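Local coordinates for Lmo0181 protein (Listeria monocytogenes serovar 1/2a, PDB 5F7V) that binds the cyclic alpha-glucan cycloalternan at the cell surface, probably as the lipoprotein substrate-binding component of an ABC transporter, at residues A[128-133]-A[277-282]; A[147-152]-A[266-271]; A[176-181]-A[367-372]. All blocks are in the same frame, centred on the assembly; numbering follows the deposited sequence.

From the N terminus, strand 119-135 supplies residues 128-133, the chain passes the turn at 147-152 and reaches the start of helix 179-187 at 176-181. It then comes back: 266-271 meets 147-152 and closes contact 2, and 277-282 pairs with 128-133 to close contact 1, so contact 2 is nested inside the loop of contact 1. Contact 3 closes last, at 367-372 on helix 361-376, and its loop crosses both others. Contacts 1 and 2 share one sheet, where Thr132 O meets Gln268 N. Contact 3 ties two helices together and joins contact 1 through His279 and Asn180, both contacts reaching the same glucose of the bound glycan.

Contact 1: residues A[128-133]-A[277-282]; sequences SNVVTI and ATHFFA. With GLC (alpha-D-glucopyranose), chain B; GLC (alpha-D-glucopyranose), chain C.
Two backbone hydrogen bonds between Ser128 and Phe281 define this contact as an antiparallel, hydrogen-bonded strand pair. Phe281 N reaches Ser128 O at 2.9 Å in a nearly straight bond (168°), while Ser128 N returns to Phe281 O, also at 2.9 Å but more bent (152°). Each donor stands above the plane of the carbonyl it meets. Farther along, the two strands draw apart and water takes over. One molecule donates a hydrogen bond to Val130 O and accepts from His279 N at 2.8 Å; another accepts from Asn129 ND2 and donates to His279 O at 2.8 Å. Asn129 ND2 is also bound to Val345 O, and His279 NE2 to Asn180 O, which fixes the imidazole from its far end.

The side chains then build a wall of the sugar pocket. Val130 runs alongside His279, its CB in the imidazole plane at the ring edge and its CG2 3.6 Å from His279 ND1. Phe281 CZ sits over the rim of one imidazole face. The Phe281 ring offers one face to the glucose of chain B, whose C6 lies 4.0 Å above the ring centre, a CH-pi arrangement; Ser128 OG and Val130 CG2 approach the ring edge instead. His279 CE1 touches C6 of the chain C glucose at 3.4 Å. Here, in a type 2 periplasmic-binding-protein fold, paired main chains hold an aromatic platform in place, and what His279 and Phe281 offer the sugars is largely nonpolar contact, complementing hydroxyl-binding residues such as Glu181 and Asn283.

Contact 2: residues A[147-152]-A[266-271]; sequences PTADWT and DVQVEA
The indole of Trp151 lies flat against its own loop: Pro147 CA lies 3.4 Å above one face of the indole, toward its rim, and Thr148 N rests over the same face. The loop is a type I beta turn from Thr148 to Trp151, combined with an ST turn in which Thr148 OG1 accepts from Asp150 N. It leads into helix 153-163 and packs beside residues 266-271, which continue from strand 265-268, in the binding-protein fold of this solute-binding family.

The second flat group is the amide of Gln268, brought against the turn by a CG anti to the backbone N (chi1 -170°) and a bend at chi2. Gln268 NE2 donates to Pro147 O at 3.1 Å (160°), with the acceptor close to the amide plane although the donor stands above the plane of the proline carbonyl. The other end folds back onto its own main chain, Gln268 OE1 taking Val269 N at 2.9 Å on an in-plane lone pair. Gripped at both ends, the amide is fixed in rotation, and its CD lies 3.4 Å from Ala149 N. Two waters complete the polar seam, each donating to a carbonyl on both sides: one to Thr148 O and Val269 O, the other to Ala149 O and Glu270 O. The Glu270 side chain points away from the turn, its carboxylate in a salt bridge with Lys184 and a hydrogen bond with His249. Next to Thr152, the N-cap of helix 153-163, Ala271 CB lies 3.3 Å from Trp151 O.

Contact 3: residues A[176-181]-A[367-372]; sequences PVTMNE and YTNSEF. With GLC (alpha-D-glucopyranose), chain C.
Asn369 holds its CG anti to its own carbonyl carbon (chi1 -71°), a torsion that swings the amide off helix 361-376 and sets OD1 before the main chain of Met179. Thr178 takes the crowded position, with OG1 between the backbone N and the carbonyl carbon (chi1 63°), and so turns its hydroxyl back over the start of helix 179-187. Asn369 OD1 accepts from Met179 N at 2.7 Å, the donor lying in the plane of the amide carbonyl and the bond fairly straight at 160°. Asn369 ND2 donates to a water that also accepts from Asn180 N, and Thr178 OG1 accepts from Glu181 N at 3.0 Å.

Thr178 is the N-cap of helix 179-187, and the first three N-H groups after it are met by a neighbouring helix directly, by that helix through water, and by the cap residue. The capped turn belongs to the glycan pocket of this binding-protein fold. Asn180 ND2 donates to O5 of the chain C glucose at 3.0 Å, and the hydroxyl O6 of that sugar donates to Glu181 OE1 at 2.6 Å. Behind them, Trp361 NE1 holds Asn180 OD1 and Lys184 forms a salt bridge with Glu181 OE2; the lysine charge and the nearby helix start may favour the ionised carboxylate, while the nearby Glu270 carboxylate would probably oppose this.

Away from the sugar, side-chain packing closes the interface. Val177 CG1 lies 4.0 Å from Phe372 CD2. Phe372 turns its edge to the chain, with Val177 O in the ring plane and 3.5 Å from CD2. Thr368 CG2 lies over the rim of one face of that ring. Met179, bent at chi2 and chi3, crosses Thr368 obliquely and places its CE methyl 3.6 Å from Thr368 OG1.

Contact 1: residues A[128-133]-A[277-282]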
loop_
_atom_site.group_PDB
_atom_site.type_symbol
_atom_site.label_atom_id
_atom_site.label_comp_id
_atom_site.label_asym_id
_atom_site.label_seq_id
_atom_site.Cartn_x
_atom_site.Cartn_y
_atom_site.Cartn_z
ATOM N N SER A 128 3.241 -6.005 -0.538
ATOM C CA SER A 128 1.861 -6.078 -1.058
ATOM C C SER A 128 1.717 -5.320 -2.366
ATOM O O SER A 128 2.621 -4.614 -2.807
ATOM C CB SER A 128 0.907 -5.463 -0.017
ATOM O OG SER A 128 1.137 -4.081 0.163
ATOM N N ASN A 129 0.568 -5.515 -3.002
ATOM C CA ASN A 129 0.219 -4.788 -4.224
ATOM C C ASN A 129 -1.281 -4.630 -4.294
ATOM O O ASN A 129 -2.015 -4.966 -3.372
ATOM C CB ASN A 129 0.878 -5.440 -5.434
ATOM C CG ASN A 129 0.429 -6.860 -5.650
ATOM O OD1 ASN A 129 -0.503 -7.358 -5.011
ATOM N ND2 ASN A 129 1.099 -7.555 -6.554
ATOM N N VAL A 130 -1.669 -3.995 -5.405
ATOM C CA VAL A 130 -3.063 -3.665 -5.659
ATOM C C VAL A 130 -3.534 -4.441 -6.868
ATOM O O VAL A 130 -2.779 -4.739 -7.777
ATOM C CB VAL A 130 -3.186 -2.147 -5.873
ATOM C CG1 VAL A 130 -4.535 -1.726 -6.481
ATOM C CG2 VAL A 130 -2.923 -1.405 -4.548
ATOM N N VAL A 131 -4.798 -4.857 -6.822
ATOM C CA VAL A 131 -5.433 -5.625 -7.879
ATOM C C VAL A 131 -6.818 -5.062 -8.101
ATOM O O VAL A 131 -7.323 -4.264 -7.306
ATOM C CB VAL A 131 -5.543 -7.128 -7.538
ATOM C CG1 VAL A 131 -4.147 -7.740 -7.547
ATOM C CG2 VAL A 131 -6.198 -7.380 -6.202
ATOM N N THR A 132 -7.414 -5.477 -9.211
ATOM C CA THR A 132 -8.852 -5.214 -9.412
ATOM C C THR A 132 -9.631 -6.310 -8.746
ATOM O O THR A 132 -9.545 -7.469 -9.157
ATOM C CB THR A 132 -9.169 -5.147 -10.898
ATOM O OG1 THR A 132 -8.384 -4.096 -11.467
ATOM C CG2 THR A 132 -10.655 -4.895 -11.121
ATOM N N ILE A 133 -10.446 -5.950 -7.773
ATOM C CA ILE A 133 -11.272 -6.898 -7.040
ATOM C C ILE A 133 -12.688 -6.748 -7.582
ATOM O O ILE A 133 -13.201 -5.622 -7.643
ATOM C CB ILE A 133 -11.234 -6.630 -5.539
ATOM C CG1 ILE A 133 -9.780 -6.591 -5.046
ATOM C CG2 ILE A 133 -12.070 -7.695 -4.817
ATOM C CD1 ILE A 133 -9.623 -6.621 -3.564
ATOM N N ALA A 277 1.196 -1.266 -15.348
ATOM C CA ALA A 277 1.959 -0.772 -14.203
ATOM C C ALA A 277 1.164 -1.077 -12.950
ATOM O O ALA A 277 -0.038 -0.758 -12.880
ATOM C CB ALA A 277 2.245 0.714 -14.326
ATOM N N THR A 278 1.848 -1.700 -12.002
ATOM C CA THR A 278 1.193 -2.145 -10.771
ATOM C C THR A 278 1.973 -1.628 -9.578
ATOM O O THR A 278 3.175 -1.313 -9.608
ATOM C CB THR A 278 1.146 -3.659 -10.742
ATOM O OG1 THR A 278 2.481 -4.149 -10.866
ATOM C CG2 THR A 278 0.238 -4.160 -11.891
ATOM N N HIS A 279 1.235 -1.469 -8.500
ATOM C CA HIS A 279 1.828 -1.023 -7.228
ATOM C C HIS A 279 2.698 -2.106 -6.620
ATOM O O HIS A 279 2.471 -3.292 -6.756
ATOM C CB HIS A 279 0.724 -0.680 -6.241
ATOM C CG HIS A 279 0.260 0.733 -6.348
ATOM N ND1 HIS A 279 -1.070 1.080 -6.383
ATOM C CD2 HIS A 279 0.952 1.895 -6.353
ATOM C CE1 HIS A 279 -1.173 2.395 -6.409
ATOM N NE2 HIS A 279 0.035 2.906 -6.380
ATOM N N PHE A 280 3.704 -1.674 -5.876
ATOM C CA PHE A 280 4.529 -2.484 -4.975
ATOM C C PHE A 280 4.720 -1.687 -3.702
ATOM O O PHE A 280 5.280 -0.601 -3.708
ATOM C CB PHE A 280 5.880 -2.814 -5.607
ATOM C CG PHE A 280 6.723 -3.712 -4.745
ATOM C CD1 PHE A 280 6.576 -5.096 -4.836
ATOM C CD2 PHE A 280 7.590 -3.180 -3.809
ATOM C CE1 PHE A 280 7.347 -5.923 -4.039
ATOM C CE2 PHE A 280 8.334 -4.010 -2.993
ATOM C CZ PHE A 280 8.194 -5.353 -3.129
ATOM N N PHE A 281 4.237 -2.262 -2.621
ATOM C CA PHE A 281 4.326 -1.640 -1.294
ATOM C C PHE A 281 5.063 -2.588 -0.373
ATOM O O PHE A 281 5.073 -3.783 -0.564
ATOM C CB PHE A 281 2.915 -1.323 -0.791
ATOM C CG PHE A 281 2.224 -0.247 -1.570
ATOM C CD1 PHE A 281 2.788 1.022 -1.656
ATOM C CD2 PHE A 281 1.004 -0.478 -2.149
ATOM C CE1 PHE A 281 2.157 2.007 -2.379
ATOM C CE2 PHE A 281 0.376 0.513 -2.880
ATOM C CZ PHE A 281 0.943 1.760 -2.984
ATOM N N ALA A 282 5.646 -2.035 0.671
ATOM C CA ALA A 282 6.304 -2.836 1.691
ATOM C C ALA A 282 6.279 -2.152 3.016
ATOM O O ALA A 282 6.408 -0.932 3.072
ATOM C CB ALA A 282 7.748 -3.140 1.334
HETATM C C1 GLC B . -1.076 -0.670 2.725
HETATM C C2 GLC B . 0.338 -1.186 2.863
HETATM C C3 GLC B . 1.307 -0.026 3.007
HETATM C C4 GLC B . 1.099 0.989 1.890
HETATM C C5 GLC B . -0.352 1.452 1.864
HETATM C C6 GLC B . -0.660 2.376 0.693
HETATM O O2 GLC B . 0.400 -2.058 3.997
HETATM O O3 GLC B . 2.627 -0.557 2.922
HETATM O O4 GLC B . 1.906 2.133 2.187
HETATM O O5 GLC B . -1.204 0.298 1.690
HETATM O O6 GLC B . -2.096 2.542 0.737
HETATM C C1 GLC C . -2.535 3.747 0.102
HETATM C C2 GLC C . -4.012 3.840 0.459
HETATM C C3 GLC C . -4.742 2.629 -0.122
HETATM C C4 GLC C . -4.506 2.570 -1.619
HETATM C C5 GLC C . -3.013 2.676 -1.968
HETATM C C6 GLC C . -2.733 2.883 -3.458
HETATM O O2 GLC C . -4.194 3.922 1.883
HETATM O O3 GLC C . -6.134 2.816 0.171
HETATM O O4 GLC C . -4.969 1.317 -2.151
HETATM O O5 GLC C . -2.357 3.761 -1.311
HETATM O O6 GLC C . -3.377 4.080 -3.882
HETATM O O HOH W 1 3.000 -5.572 -8.204
HETATM O O HOH W 2 -1.320 -2.637 -8.775
#

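Contact 2: residues A[147-152]-A[266-271]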
loop_
_atom_site.group_PDB
_atom_site.type_symbol
_atom_site.label_atom_id
_atom_site.label_comp_id
_atom_site.label_asym_id
_atom_site.label_seq_id
_atom_site.Cartn_x
_atom_site.Cartn_y
_atom_site.Cartn_z
ATOM N N PRO A 147 -13.103 -9.141 -15.793
ATOM C CA PRO A 147 -11.796 -8.586 -16.163
ATOM C C PRO A 147 -10.759 -9.628 -16.565
ATOM O O PRO A 147 -10.677 -10.665 -15.929
ATOM C CB PRO A 147 -11.359 -7.922 -14.860
ATOM C CG PRO A 147 -12.629 -7.568 -14.138
ATOM C CD PRO A 147 -13.531 -8.748 -14.437
ATOM N N THR A 148 -9.925 -9.286 -17.538
ATOM C CA THR A 148 -8.823 -10.124 -17.961
ATOM C C THR A 148 -7.554 -9.320 -17.765
ATOM O O THR A 148 -7.525 -8.095 -17.669
ATOM C CB THR A 148 -8.900 -10.565 -19.438
ATOM O OG1 THR A 148 -8.429 -9.484 -20.250
ATOM C CG2 THR A 148 -10.315 -10.972 -19.831
ATOM N N ALA A 149 -6.447 -10.044 -17.770
ATOM C CA ALA A 149 -5.125 -9.500 -17.597
ATOM C C ALA A 149 -4.681 -8.742 -18.850
ATOM O O ALA A 149 -3.668 -8.037 -18.793
ATOM C CB ALA A 149 -4.133 -10.629 -17.291
ATOM N N ASP A 150 -5.411 -8.838 -19.946
ATOM C CA ASP A 150 -5.030 -8.013 -21.095
ATOM C C ASP A 150 -6.029 -6.952 -21.449
ATOM O O ASP A 150 -5.880 -6.302 -22.481
ATOM C CB ASP A 150 -4.613 -8.890 -22.236
ATOM C CG ASP A 150 -3.220 -9.475 -21.959
ATOM O OD1 ASP A 150 -2.100 -8.850 -21.834
ATOM O OD2 ASP A 150 -3.267 -10.691 -21.835
ATOM N N TRP A 151 -6.964 -6.698 -20.537
ATOM C CA TRP A 151 -7.721 -5.470 -20.662
ATOM C C TRP A 151 -6.798 -4.252 -20.673
ATOM O O TRP A 151 -5.775 -4.235 -20.001
ATOM C CB TRP A 151 -8.623 -5.377 -19.453
ATOM C CG TRP A 151 -9.984 -6.025 -19.556
ATOM C CD1 TRP A 151 -10.461 -6.867 -20.505
ATOM C CD2 TRP A 151 -11.065 -5.768 -18.647
ATOM N NE1 TRP A 151 -11.790 -7.148 -20.246
ATOM C CE2 TRP A 151 -12.168 -6.492 -19.113
ATOM C CE3 TRP A 151 -11.196 -4.977 -17.492
ATOM C CZ2 TRP A 151 -13.416 -6.432 -18.443
ATOM C CZ3 TRP A 151 -12.453 -4.948 -16.814
ATOM C CH2 TRP A 151 -13.491 -5.664 -17.327
ATOM N N THR A 152 -7.249 -3.230 -21.392
ATOM C CA THR A 152 -6.727 -1.886 -21.226
ATOM C C THR A 152 -7.807 -1.032 -20.579
ATOM O O THR A 152 -8.941 -1.476 -20.357
ATOM C CB THR A 152 -6.204 -1.273 -22.542
ATOM O OG1 THR A 152 -7.290 -1.093 -23.467
ATOM C CG2 THR A 152 -5.094 -2.108 -23.138
ATOM N N ASP A 266 -13.686 -12.156 -7.180
ATOM C CA ASP A 266 -12.367 -12.628 -7.607
ATOM C C ASP A 266 -11.508 -11.407 -7.917
ATOM O O ASP A 266 -11.900 -10.267 -7.649
ATOM C CB ASP A 266 -12.501 -13.632 -8.768
ATOM C CG ASP A 266 -11.363 -14.652 -8.883
ATOM O OD1 ASP A 266 -10.297 -14.500 -8.239
ATOM O OD2 ASP A 266 -11.613 -15.628 -9.649
ATOM N N VAL A 267 -10.294 -11.653 -8.373
ATOM C CA VAL A 267 -9.325 -10.579 -8.608
ATOM C C VAL A 267 -8.633 -10.726 -9.934
ATOM O O VAL A 267 -8.552 -11.836 -10.496
ATOM C CB VAL A 267 -8.275 -10.506 -7.481
ATOM C CG1 VAL A 267 -8.923 -10.299 -6.127
ATOM C CG2 VAL A 267 -7.369 -11.710 -7.468
ATOM N N GLN A 268 -8.115 -9.634 -10.456
ATOM C CA GLN A 268 -7.381 -9.589 -11.717
ATOM C C GLN A 268 -6.270 -8.556 -11.677
ATOM O O GLN A 268 -6.329 -7.600 -10.939
ATOM C CB GLN A 268 -8.350 -9.292 -12.885
ATOM C CG GLN A 268 -7.771 -9.439 -14.287
ATOM C CD GLN A 268 -7.156 -10.793 -14.490
ATOM O OE1 GLN A 268 -5.972 -10.986 -14.278
ATOM N NE2 GLN A 268 -7.984 -11.755 -14.919
ATOM N N VAL A 269 -5.237 -8.801 -12.478
ATOM C CA VAL A 269 -4.213 -7.772 -12.727
ATOM C C VAL A 269 -4.841 -6.515 -13.255
ATOM O O VAL A 269 -5.700 -6.587 -14.131
ATOM C CB VAL A 269 -3.177 -8.290 -13.740
ATOM C CG1 VAL A 269 -2.070 -7.248 -13.963
ATOM C CG2 VAL A 269 -2.567 -9.617 -13.319
ATOM N N GLU A 270 -4.464 -5.360 -12.709
ATOM C CA GLU A 270 -5.058 -4.102 -13.185
ATOM C C GLU A 270 -4.723 -3.796 -14.646
ATOM O O GLU A 270 -3.590 -4.049 -15.099
ATOM C CB GLU A 270 -4.598 -2.959 -12.318
ATOM C CG GLU A 270 -5.049 -3.059 -10.871
ATOM C CD GLU A 270 -4.691 -1.746 -10.195
ATOM O OE1 GLU A 270 -3.524 -1.569 -9.830
ATOM O OE2 GLU A 270 -5.564 -0.874 -9.997
ATOM N N ALA A 271 -5.687 -3.200 -15.322
ATOM C CA ALA A 271 -5.482 -2.759 -16.711
ATOM C C ALA A 271 -4.616 -1.510 -16.816
ATOM O O ALA A 271 -4.736 -0.605 -16.012
ATOM C CB ALA A 271 -6.837 -2.496 -17.348
HETATM O O HOH W 3 -7.992 -5.956 -15.624
HETATM O O HOH W 4 -3.001 -5.491 -17.373
#

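Contact 3: residues A[176-181]-A[367-372]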
loop_
_atom_site.group_PDB
_atom_site.type_symbol
_atom_site.label_atom_id
_atom_site.label_comp_id
_atom_site.label_asym_id
_atom_site.label_seq_id
_atom_site.Cartn_x
_atom_site.Cartn_y
_atom_site.Cartn_z
ATOM N N PRO A 176 -8.978 4.975 -6.220
ATOM C CA PRO A 176 -8.572 6.247 -5.598
ATOM C C PRO A 176 -8.023 7.235 -6.632
ATOM O O PRO A 176 -7.368 6.879 -7.592
ATOM C CB PRO A 176 -7.489 5.812 -4.611
ATOM C CG PRO A 176 -7.799 4.366 -4.326
ATOM C CD PRO A 176 -8.258 3.827 -5.625
ATOM N N VAL A 177 -8.319 8.504 -6.418
ATOM C CA VAL A 177 -7.745 9.596 -7.201
ATOM C C VAL A 177 -6.845 10.387 -6.255
ATOM O O VAL A 177 -7.229 11.424 -5.740
ATOM C CB VAL A 177 -8.794 10.461 -7.919
ATOM C CG1 VAL A 177 -8.094 11.372 -8.910
ATOM C CG2 VAL A 177 -9.764 9.540 -8.647
ATOM N N THR A 178 -5.661 9.833 -6.032
ATOM C CA THR A 178 -4.716 10.287 -5.031
ATOM C C THR A 178 -3.315 10.254 -5.631
ATOM O O THR A 178 -3.100 9.617 -6.658
ATOM C CB THR A 178 -4.724 9.364 -3.792
ATOM O OG1 THR A 178 -4.294 8.064 -4.248
ATOM C CG2 THR A 178 -6.073 9.335 -3.114
ATOM N N MET A 179 -2.370 10.931 -4.984
ATOM C CA MET A 179 -0.979 10.848 -5.411
ATOM C C MET A 179 -0.496 9.411 -5.424
ATOM O O MET A 179 0.221 9.007 -6.341
ATOM C CB MET A 179 -0.100 11.742 -4.514
ATOM C CG MET A 179 1.370 11.615 -4.861
ATOM S SD MET A 179 1.786 12.275 -6.505
ATOM C CE MET A 179 2.527 13.808 -5.999
ATOM N N ASN A 180 -0.849 8.628 -4.403
ATOM C CA ASN A 180 -0.343 7.246 -4.347
ATOM C C ASN A 180 -0.873 6.424 -5.493
ATOM O O ASN A 180 -0.128 5.641 -6.092
ATOM C CB ASN A 180 -0.707 6.565 -3.031
ATOM C CG ASN A 180 0.494 6.168 -2.217
ATOM O OD1 ASN A 180 1.495 6.902 -2.143
ATOM N ND2 ASN A 180 0.409 4.996 -1.604
ATOM N N GLU A 181 -2.134 6.639 -5.859
ATOM C CA GLU A 181 -2.670 5.885 -6.997
ATOM C C GLU A 181 -2.085 6.409 -8.304
ATOM O O GLU A 181 -1.856 5.677 -9.265
ATOM C CB GLU A 181 -4.187 5.983 -7.013
ATOM C CG GLU A 181 -4.839 4.946 -7.917
ATOM C CD GLU A 181 -4.823 3.534 -7.357
ATOM O OE1 GLU A 181 -4.429 3.291 -6.172
ATOM O OE2 GLU A 181 -5.262 2.636 -8.126
ATOM N N TYR A 367 -0.943 17.799 -0.510
ATOM C CA TYR A 367 -1.317 18.921 -1.399
ATOM C C TYR A 367 -1.979 18.430 -2.681
ATOM O O TYR A 367 -3.047 18.870 -3.070
ATOM C CB TYR A 367 -0.093 19.774 -1.738
ATOM C CG TYR A 367 -0.447 20.915 -2.651
ATOM C CD1 TYR A 367 -0.914 22.116 -2.133
ATOM C CD2 TYR A 367 -0.416 20.789 -4.033
ATOM C CE1 TYR A 367 -1.271 23.165 -2.984
ATOM C CE2 TYR A 367 -0.779 21.813 -4.876
ATOM C CZ TYR A 367 -1.227 22.994 -4.355
ATOM O OH TYR A 367 -1.609 24.035 -5.203
ATOM N N THR A 368 -1.348 17.457 -3.320
ATOM C CA THR A 368 -1.853 16.912 -4.566
ATOM C C THR A 368 -3.213 16.285 -4.349
ATOM O O THR A 368 -4.096 16.428 -5.198
ATOM C CB THR A 368 -0.874 15.890 -5.154
ATOM O OG1 THR A 368 0.301 16.626 -5.526
ATOM C CG2 THR A 368 -1.380 15.180 -6.365
ATOM N N ASN A 369 -3.402 15.589 -3.228
ATOM C CA ASN A 369 -4.683 14.954 -2.965
ATOM C C ASN A 369 -5.787 15.975 -2.824
ATOM O O ASN A 369 -6.909 15.760 -3.276
ATOM C CB ASN A 369 -4.625 14.057 -1.727
ATOM C CG ASN A 369 -3.810 12.817 -1.965
ATOM O OD1 ASN A 369 -3.571 12.480 -3.110
ATOM N ND2 ASN A 369 -3.404 12.140 -0.931
ATOM N N SER A 370 -5.473 17.120 -2.224
ATOM C CA SER A 370 -6.472 18.188 -2.117
ATOM C C SER A 370 -6.812 18.695 -3.534
ATOM O O SER A 370 -7.987 18.905 -3.832
ATOM C CB SER A 370 -5.941 19.313 -1.230
ATOM O OG SER A 370 -6.793 20.446 -1.248
ATOM N N GLU A 371 -5.817 18.886 -4.401
ATOM C CA GLU A 371 -6.080 19.341 -5.774
ATOM C C GLU A 371 -6.934 18.331 -6.524
ATOM O O GLU A 371 -7.822 18.714 -7.272
ATOM C CB GLU A 371 -4.776 19.597 -6.518
ATOM C CG GLU A 371 -4.029 20.805 -5.966
ATOM C CD GLU A 371 -4.818 22.098 -5.963
ATOM O OE1 GLU A 371 -5.289 22.450 -7.075
ATOM O OE2 GLU A 371 -5.048 22.727 -4.903
ATOM N N PHE A 372 -6.655 17.040 -6.363
ATOM C CA PHE A 372 -7.428 16.021 -7.042
ATOM C C PHE A 372 -8.864 15.979 -6.531
ATOM O O PHE A 372 -9.786 15.849 -7.332
ATOM C CB PHE A 372 -6.773 14.654 -6.903
ATOM C CG PHE A 372 -5.507 14.457 -7.679
ATOM C CD1 PHE A 372 -4.955 15.408 -8.540
ATOM C CD2 PHE A 372 -4.824 13.260 -7.536
ATOM C CE1 PHE A 372 -3.796 15.168 -9.236
ATOM C CE2 PHE A 372 -3.650 13.021 -8.207
ATOM C CZ PHE A 372 -3.138 13.974 -9.073
HETATM C C1 GLC C . -2.535 3.747 0.102
HETATM C C2 GLC C . -4.012 3.840 0.459
HETATM C C3 GLC C . -4.742 2.629 -0.122
HETATM C C4 GLC C . -4.506 2.570 -1.619
HETATM C C5 GLC C . -3.013 2.676 -1.968
HETATM C C6 GLC C . -2.733 2.883 -3.458
HETATM O O2 GLC C . -4.194 3.922 1.883
HETATM O O3 GLC C . -6.134 2.816 0.171
HETATM O O4 GLC C . -4.969 1.317 -2.151
HETATM O O5 GLC C . -2.357 3.761 -1.311
HETATM O O6 GLC C . -3.377 4.080 -3.882
HETATM O O HOH W 5 -7.491 12.927 -3.470
HETATM O O HOH W 6 -1.851 9.687 -1.792
#